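Local atomic coordinates of endoglucanase (Komagataeibacter sucrofermentans, PDB entry 6VC5), a protein that probably hydrolyses internal beta-1,4-glucosidic linkages in cellulose and related beta-glucans, as a family 8 glycoside hydrolase. Residues D85-T90 with G140-L145; Y38-S43 with A97-W102. All coordinates share one frame; numbering follows the deposited sequence.

Contact 1: D85-T90 with G140-L145; sequences DKNNAT and GAVGFL
Asn87 and Ala141 bring two irregular backbones together, their CA atoms 5.9 Å apart, and the gap is bridged mainly by side-chain amides gripping backbone groups. Asn87 extends its CG anti to the backbone N (chi1 -160°), and its amide meets both the backbone N and O of Val142. Val142 N donates to Asn87 OD1 at 3.0 Å, arriving above the carbonyl plane, while Asn87 ND2 gives a weak bond to Val142 O at 3.0 Å. The same OD1 also receives a weak bond from Asn88 N. Asn88 reaches across too: Ala141 N donates to Asn88 OD1 at 3.0 Å, tilted 27° from the carbonyl plane, and Asn88 ND2 is hydrogen-bonded to Asp93 OD2, so both ends of this buried amide have partners and its rotation is probably fixed. Gly140 passes so close that a CB on it would lie 2.6 Å from Asn88 O, a clash; its CA instead makes a 3.5 Å CH...O contact with that oxygen. Behind Asn87, Asp85 OD1 accepts from Asn87 N at 3.0 Å, an Asx turn. The whole is two loops joined by asparagine amides to backbone groups just before helix 90-106, for which Ala89 is the N-cap residue.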
ATOM      1  N   ASP A  85       8.157  -7.975  17.888  1.00 13.18           N
ATOM      2  CA  ASP A  85       8.313  -8.633  16.595  1.00 11.94           C
ATOM      3  C   ASP A  85       9.005  -7.649  15.662  1.00 11.72           C
ATOM      4  O   ASP A  85       8.431  -6.611  15.315  1.00 13.00           O
ATOM      5  CB  ASP A  85       6.947  -9.035  16.030  1.00 12.03           C
ATOM      6  CG  ASP A  85       7.043  -9.741  14.682  1.00 13.46           C
ATOM      7  OD1 ASP A  85       8.169 -10.006  14.198  1.00 14.08           O
ATOM      8  OD2 ASP A  85       5.973 -10.067  14.115  1.00 14.51           O
ATOM      9  N   LYS A  86      10.229  -7.980  15.244  1.00  9.69           N
ATOM     10  CA  LYS A  86      11.000  -7.067  14.408  1.00  9.93           C
ATOM     11  C   LYS A  86      10.718  -7.228  12.920  1.00 10.02           C
ATOM     12  O   LYS A  86      11.302  -6.491  12.116  1.00 11.98           O
ATOM     13  CB  LYS A  86      12.501  -7.230  14.669  1.00 11.46           C
ATOM     14  CG  LYS A  86      12.909  -7.044  16.132  1.00 14.23           C
ATOM     15  CD  LYS A  86      12.483  -5.694  16.686  1.00 14.86           C
ATOM     16  CE  LYS A  86      13.054  -5.493  18.086  1.00 17.96           C
ATOM     17  NZ  LYS A  86      12.545  -4.253  18.739  1.00 19.06           N
ATOM     18  N   ASN A  87       9.849  -8.160  12.527  1.00  8.76           N
ATOM     19  CA  ASN A  87       9.520  -8.320  11.116  1.00  7.59           C
ATOM     20  C   ASN A  87       8.967  -7.010  10.553  1.00  7.74           C
ATOM     21  O   ASN A  87       8.260  -6.265  11.239  1.00  8.83           O
ATOM     22  CB  ASN A  87       8.492  -9.446  10.957  1.00  9.79           C
ATOM     23  CG  ASN A  87       8.451 -10.013   9.554  1.00 11.28           C
ATOM     24  OD1 ASN A  87       9.381  -9.836   8.775  1.00 13.85           O
ATOM     25  ND2 ASN A  87       7.373 -10.719   9.232  1.00 14.44           N
ATOM     26  N   ASN A  88       9.296  -6.728   9.299  1.00  8.07           N
ATOM     27  CA  ASN A  88       8.828  -5.531   8.619  1.00  7.20           C
ATOM     28  C   ASN A  88       7.697  -5.878   7.660  1.00  9.06           C
ATOM     29  O   ASN A  88       7.433  -7.049   7.352  1.00 10.70           O
ATOM     30  CB  ASN A  88       9.980  -4.890   7.846  1.00  8.25           C
ATOM     31  CG  ASN A  88      10.419  -5.746   6.687  1.00 11.00           C
ATOM     32  OD1 ASN A  88      10.863  -6.886   6.881  1.00 10.94           O
ATOM     33  ND2 ASN A  88      10.272  -5.218   5.465  1.00 10.54           N
ATOM     34  N   ALA A  89       7.007  -4.836   7.207  1.00  8.56           N
ATOM     35  CA  ALA A  89       6.023  -4.934   6.137  1.00  9.05           C
ATOM     36  C   ALA A  89       6.460  -3.961   5.055  1.00  9.55           C
ATOM     37  O   ALA A  89       6.503  -2.746   5.283  1.00  9.51           O
ATOM     38  CB  ALA A  89       4.608  -4.604   6.623  1.00 10.25           C
ATOM     39  N   THR A  90       6.776  -4.493   3.877  1.00  7.58           N
ATOM     40  CA  THR A  90       7.407  -3.674   2.852  1.00  7.47           C
ATOM     41  C   THR A  90       6.514  -2.522   2.392  1.00  8.12           C
ATOM     42  O   THR A  90       7.026  -1.466   2.003  1.00  8.61           O
ATOM     43  CB  THR A  90       7.822  -4.590   1.706  1.00  9.50           C
ATOM     44  OG1 THR A  90       8.762  -5.550   2.207  1.00 12.78           O
ATOM     45  CG2 THR A  90       8.495  -3.808   0.581  1.00 12.65           C
ATOM     46  N   GLY A 140       8.148  -8.970   3.347  1.00  7.93           N
ATOM     47  CA  GLY A 140       8.735  -8.848   4.676  1.00  7.44           C
ATOM     48  C   GLY A 140       9.883  -9.831   4.808  1.00  8.88           C
ATOM     49  O   GLY A 140      10.073 -10.726   3.978  1.00  9.89           O
ATOM     50  N   ALA A 141      10.633  -9.676   5.899  1.00  9.43           N
ATOM     51  CA  ALA A 141      11.838 -10.480   6.086  1.00 10.11           C
ATOM     52  C   ALA A 141      11.559 -11.911   6.525  1.00 11.03           C
ATOM     53  O   ALA A 141      12.353 -12.810   6.215  1.00 13.25           O
ATOM     54  CB  ALA A 141      12.760  -9.822   7.115  1.00 11.97           C
ATOM     55  N   VAL A 142      10.472 -12.157   7.251  1.00 11.28           N
ATOM     56  CA  VAL A 142      10.226 -13.463   7.850  1.00 11.33           C
ATOM     57  C   VAL A 142       8.841 -13.950   7.445  1.00 10.80           C
ATOM     58  O   VAL A 142       7.863 -13.195   7.536  1.00 12.57           O
ATOM     59  CB  VAL A 142      10.356 -13.402   9.386  1.00 13.62           C
ATOM     60  CG1 VAL A 142       9.940 -14.721  10.025  1.00 14.90           C
ATOM     61  CG2 VAL A 142      11.779 -13.049   9.780  1.00 15.73           C
ATOM     62  N   GLY A 143       8.765 -15.202   6.998  1.00 10.66           N
ATOM     63  CA  GLY A 143       7.498 -15.876   6.776  1.00 12.29           C
ATOM     64  C   GLY A 143       6.994 -15.890   5.348  1.00 10.23           C
ATOM     65  O   GLY A 143       5.880 -16.376   5.111  1.00 13.21           O
ATOM     66  N   PHE A 144       7.779 -15.402   4.388  1.00  9.37           N
ATOM     67  CA  PHE A 144       7.347 -15.314   2.995  1.00  9.02           C
ATOM     68  C   PHE A 144       8.276 -16.006   2.011  1.00 13.53           C
ATOM     69  O   PHE A 144       7.922 -16.123   0.836  1.00 15.09           O
ATOM     70  CB  PHE A 144       7.191 -13.848   2.576  1.00  8.13           C
ATOM     71  CG  PHE A 144       6.283 -13.076   3.473  1.00  7.66           C
ATOM     72  CD1 PHE A 144       4.913 -13.250   3.389  1.00  8.07           C
ATOM     73  CD2 PHE A 144       6.792 -12.195   4.413  1.00  9.51           C
ATOM     74  CE1 PHE A 144       4.051 -12.541   4.210  1.00  8.32           C
ATOM     75  CE2 PHE A 144       5.940 -11.482   5.237  1.00  9.29           C
ATOM     76  CZ  PHE A 144       4.566 -11.660   5.131  1.00  7.72           C
ATOM     77  N   LEU A 145       9.441 -16.466   2.437  1.00 12.41           N
ATOM     78  CA  LEU A 145      10.405 -17.063   1.520  1.00 13.82           C
ATOM     79  C   LEU A 145      10.913 -18.361   2.121  1.00 15.08           C
ATOM     80  O   LEU A 145      11.442 -18.366   3.239  1.00 17.69           O
ATOM     81  CB  LEU A 145      11.572 -16.106   1.260  1.00 15.69           C
ATOM     82  CG  LEU A 145      12.671 -16.575   0.304  1.00 16.20           C
ATOM     83  CD1 LEU A 145      12.108 -16.779  -1.099  1.00 16.30           C
ATOM     84  CD2 LEU A 145      13.803 -15.562   0.288  1.00 16.64           C
TER

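Contact 2: Y38-S43 with A97-W102; sequences YGMLFS and ALALAW
Leu41 and Ala99 mark the closest backbone approach, CA to CA 4.4 Å, between two nearly parallel helices, as expected in the (alpha/alpha)6 barrel of family 8 glycoside hydrolases. The axes of the short segments cross at 27° and come within 8.2 Å, a close approach that the small side chain of Ala99 permits. Its methyl points at the facing helix and presses against the backbone there, with Ala99 CB 3.5 Å from Leu41 N and 3.6 Å from Met40 CB. Met40 and Leu41 then diverge around this methyl. The Met40 chain bends at chi3 and sets CE against Leu100 CG at 3.7 Å, while Phe52, Ile55 and Trp56 of helix 49-62 also touch this residue. Leu41 has CG anti to its backbone N (chi1 -169°), on the side of Leu98 and Trp102; from there CD1 touches both. Trp102 turns a face of its indole to this methyl, and Leu98 CD1, one helical turn earlier, lies over the same face, offset toward the rim; Phe320 meets the indole at about 50° between planes. An alanine in place of Trp102 would probably open a gap beside Leu41 CD1 and Leu98 CD1 and leave Phe320 without its ring partner. The CH-pi contact is also off centre: Leu41 CD1 stands 3.9 Å from the centroid of the Trp102 six-membered ring, and the ring atom nearest to it is CZ3, at 3.5 Å.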
ATOM      1  N   TYR A  38       0.698   6.117   6.359  1.00  7.25           N
ATOM      2  CA  TYR A  38      -0.469   6.855   5.880  1.00  7.70           C
ATOM      3  C   TYR A  38      -0.543   8.237   6.514  1.00  8.24           C
ATOM      4  O   TYR A  38      -0.834   9.227   5.835  1.00  9.03           O
ATOM      5  CB  TYR A  38      -1.766   6.081   6.155  1.00  9.10           C
ATOM      6  CG  TYR A  38      -1.968   4.845   5.311  1.00 11.37           C
ATOM      7  CD1 TYR A  38      -1.564   4.803   3.983  1.00 13.01           C
ATOM      8  CD2 TYR A  38      -2.577   3.725   5.852  1.00 14.21           C
ATOM      9  CE1 TYR A  38      -1.752   3.663   3.215  1.00 14.27           C
ATOM     10  CE2 TYR A  38      -2.772   2.589   5.098  1.00 14.81           C
ATOM     11  CZ  TYR A  38      -2.353   2.557   3.787  1.00 15.71           C
ATOM     12  OH  TYR A  38      -2.549   1.401   3.053  1.00 18.23           O
ATOM     13  N   GLY A  39      -0.323   8.318   7.830  1.00  8.14           N
ATOM     14  CA  GLY A  39      -0.360   9.613   8.489  1.00  9.60           C
ATOM     15  C   GLY A  39       0.660  10.572   7.910  1.00 14.37           C
ATOM     16  O   GLY A  39       0.359  11.743   7.659  1.00 11.00           O
ATOM     17  N   MET A  40       1.873  10.070   7.659  1.00 19.80           N
ATOM     18  CA  MET A  40       2.921  10.890   7.061  1.00 22.02           C
ATOM     19  C   MET A  40       2.569  11.284   5.627  1.00 21.49           C
ATOM     20  O   MET A  40       2.731  12.445   5.225  1.00 19.41           O
ATOM     21  CB  MET A  40       4.234  10.116   7.123  1.00 17.97           C
ATOM     22  CG  MET A  40       4.791   9.984   8.534  1.00 15.22           C
ATOM     23  SD  MET A  40       6.195   8.813   8.580  1.00  7.18           S
ATOM     24  CE  MET A  40       7.444   9.714   7.587  1.00 11.75           C
ATOM     25  N   LEU A  41       2.061  10.328   4.841  1.00 11.64           N
ATOM     26  CA  LEU A  41       1.736  10.632   3.449  1.00  9.60           C
ATOM     27  C   LEU A  41       0.599  11.647   3.353  1.00  8.79           C
ATOM     28  O   LEU A  41       0.648  12.582   2.539  1.00  8.84           O
ATOM     29  CB  LEU A  41       1.370   9.342   2.711  1.00  9.95           C
ATOM     30  CG  LEU A  41       1.251   9.445   1.184  1.00 10.35           C
ATOM     31  CD1 LEU A  41       2.642   9.533   0.574  1.00 10.83           C
ATOM     32  CD2 LEU A  41       0.486   8.255   0.620  1.00 13.14           C
ATOM     33  N   PHE A  42      -0.463  11.450   4.147  1.00  6.85           N
ATOM     34  CA  PHE A  42      -1.617  12.345   4.077  1.00  6.60           C
ATOM     35  C   PHE A  42      -1.272  13.746   4.580  1.00  7.38           C
ATOM     36  O   PHE A  42      -1.717  14.747   4.004  1.00  9.28           O
ATOM     37  CB  PHE A  42      -2.793  11.788   4.885  1.00  8.78           C
ATOM     38  CG  PHE A  42      -3.255  10.400   4.483  1.00  7.65           C
ATOM     39  CD1 PHE A  42      -2.916   9.837   3.267  1.00 10.06           C
ATOM     40  CD2 PHE A  42      -4.042   9.666   5.358  1.00  9.15           C
ATOM     41  CE1 PHE A  42      -3.354   8.548   2.922  1.00 10.25           C
ATOM     42  CE2 PHE A  42      -4.482   8.393   5.025  1.00 10.86           C
ATOM     43  CZ  PHE A  42      -4.125   7.834   3.803  1.00 10.38           C
ATOM     44  N   SER A  43      -0.501  13.840   5.672  1.00  7.70           N
ATOM     45  CA  SER A  43      -0.106  15.143   6.196  1.00  8.30           C
ATOM     46  C   SER A  43       0.848  15.865   5.250  1.00  9.10           C
ATOM     47  O   SER A  43       0.764  17.089   5.106  1.00 10.22           O
ATOM     48  CB  SER A  43       0.469  15.013   7.613  1.00  8.17           C
ATOM     49  OG  SER A  43       1.654  14.253   7.640  1.00 10.49           O
ATOM     50  N   ALA A  97       8.778   5.977   3.147  1.00  5.91           N
ATOM     51  CA  ALA A  97       9.794   6.564   2.278  1.00  6.04           C
ATOM     52  C   ALA A  97       9.192   7.564   1.292  1.00  5.56           C
ATOM     53  O   ALA A  97       9.746   8.651   1.087  1.00  6.01           O
ATOM     54  CB  ALA A  97      10.544   5.460   1.532  1.00  6.77           C
ATOM     55  N   LEU A  98       8.059   7.219   0.671  1.00  6.10           N
ATOM     56  CA  LEU A  98       7.417   8.159  -0.249  1.00  6.79           C
ATOM     57  C   LEU A  98       7.012   9.441   0.466  1.00  6.39           C
ATOM     58  O   LEU A  98       7.236  10.545  -0.049  1.00  6.67           O
ATOM     59  CB  LEU A  98       6.197   7.513  -0.907  1.00  7.55           C
ATOM     60  CG  LEU A  98       5.390   8.419  -1.841  1.00  7.45           C
ATOM     61  CD1 LEU A  98       6.223   8.897  -3.006  1.00  8.09           C
ATOM     62  CD2 LEU A  98       4.197   7.626  -2.341  1.00  8.60           C
ATOM     63  N   ALA A  99       6.458   9.313   1.677  1.00  5.18           N
ATOM     64  CA  ALA A  99       6.050  10.496   2.435  1.00  5.73           C
ATOM     65  C   ALA A  99       7.243  11.388   2.772  1.00  6.01           C
ATOM     66  O   ALA A  99       7.148  12.623   2.708  1.00  6.14           O
ATOM     67  CB  ALA A  99       5.342  10.054   3.716  1.00  5.50           C
ATOM     68  N   LEU A 100       8.369  10.779   3.168  1.00  6.41           N
ATOM     69  CA  LEU A 100       9.582  11.553   3.440  1.00  5.30           C
ATOM     70  C   LEU A 100      10.099  12.257   2.193  1.00  7.45           C
ATOM     71  O   LEU A 100      10.565  13.401   2.272  1.00  8.07           O
ATOM     72  CB  LEU A 100      10.667  10.642   4.023  1.00  4.57           C
ATOM     73  CG  LEU A 100      10.423  10.316   5.489  1.00  6.73           C
ATOM     74  CD1 LEU A 100      11.162   9.062   5.887  1.00  7.69           C
ATOM     75  CD2 LEU A 100      10.833  11.482   6.374  1.00  6.81           C
ATOM     76  N   ALA A 101      10.036  11.588   1.041  1.00  6.68           N
ATOM     77  CA  ALA A 101      10.430  12.226  -0.210  1.00  7.03           C
ATOM     78  C   ALA A 101       9.547  13.432  -0.500  1.00  7.62           C
ATOM     79  O   ALA A 101      10.040  14.504  -0.857  1.00  9.79           O
ATOM     80  CB  ALA A 101      10.359  11.219  -1.356  1.00  8.46           C
ATOM     81  N   TRP A 102       8.229  13.275  -0.353  1.00  6.59           N
ATOM     82  CA  TRP A 102       7.334  14.400  -0.602  1.00  7.53           C
ATOM     83  C   TRP A 102       7.567  15.535   0.387  1.00  8.75           C
ATOM     84  O   TRP A 102       7.607  16.709  -0.003  1.00  8.21           O
ATOM     85  CB  TRP A 102       5.894  13.931  -0.491  1.00  7.56           C
ATOM     86  CG  TRP A 102       5.415  13.167  -1.648  1.00  8.58           C
ATOM     87  CD1 TRP A 102       6.115  12.832  -2.772  1.00  9.23           C
ATOM     88  CD2 TRP A 102       4.085  12.679  -1.839  1.00  9.60           C
ATOM     89  NE1 TRP A 102       5.298  12.138  -3.644  1.00  9.52           N
ATOM     90  CE2 TRP A 102       4.052  12.027  -3.085  1.00 10.35           C
ATOM     91  CE3 TRP A 102       2.923  12.714  -1.059  1.00  9.94           C
ATOM     92  CZ2 TRP A 102       2.890  11.431  -3.586  1.00 11.90           C
ATOM     93  CZ3 TRP A 102       1.772  12.110  -1.551  1.00 11.25           C
ATOM     94  CH2 TRP A 102       1.770  11.482  -2.803  1.00 11.52           C
TER

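Overall arrangement
Helix 90-106 joins the two contacts: contact 1 lies at its N-terminal end, where Thr90 is its first residue, and contact 2 uses its later turns at 97-102. The segments alternate along the chain, in the order 38-43, 85-90, 97-102, 140-145, so the loop leading into this helix is bonded to a later loop and its 97-102 turns pack on an earlier helix. The centres of the contacts are 22 Å apart, and their nearest atoms are about 8 Å apart without touching. Contact 1 is a polar, partly buried junction of loops, its centre 15 Å from that of the chain; contact 2 is buried and apolar, 12 Å from it.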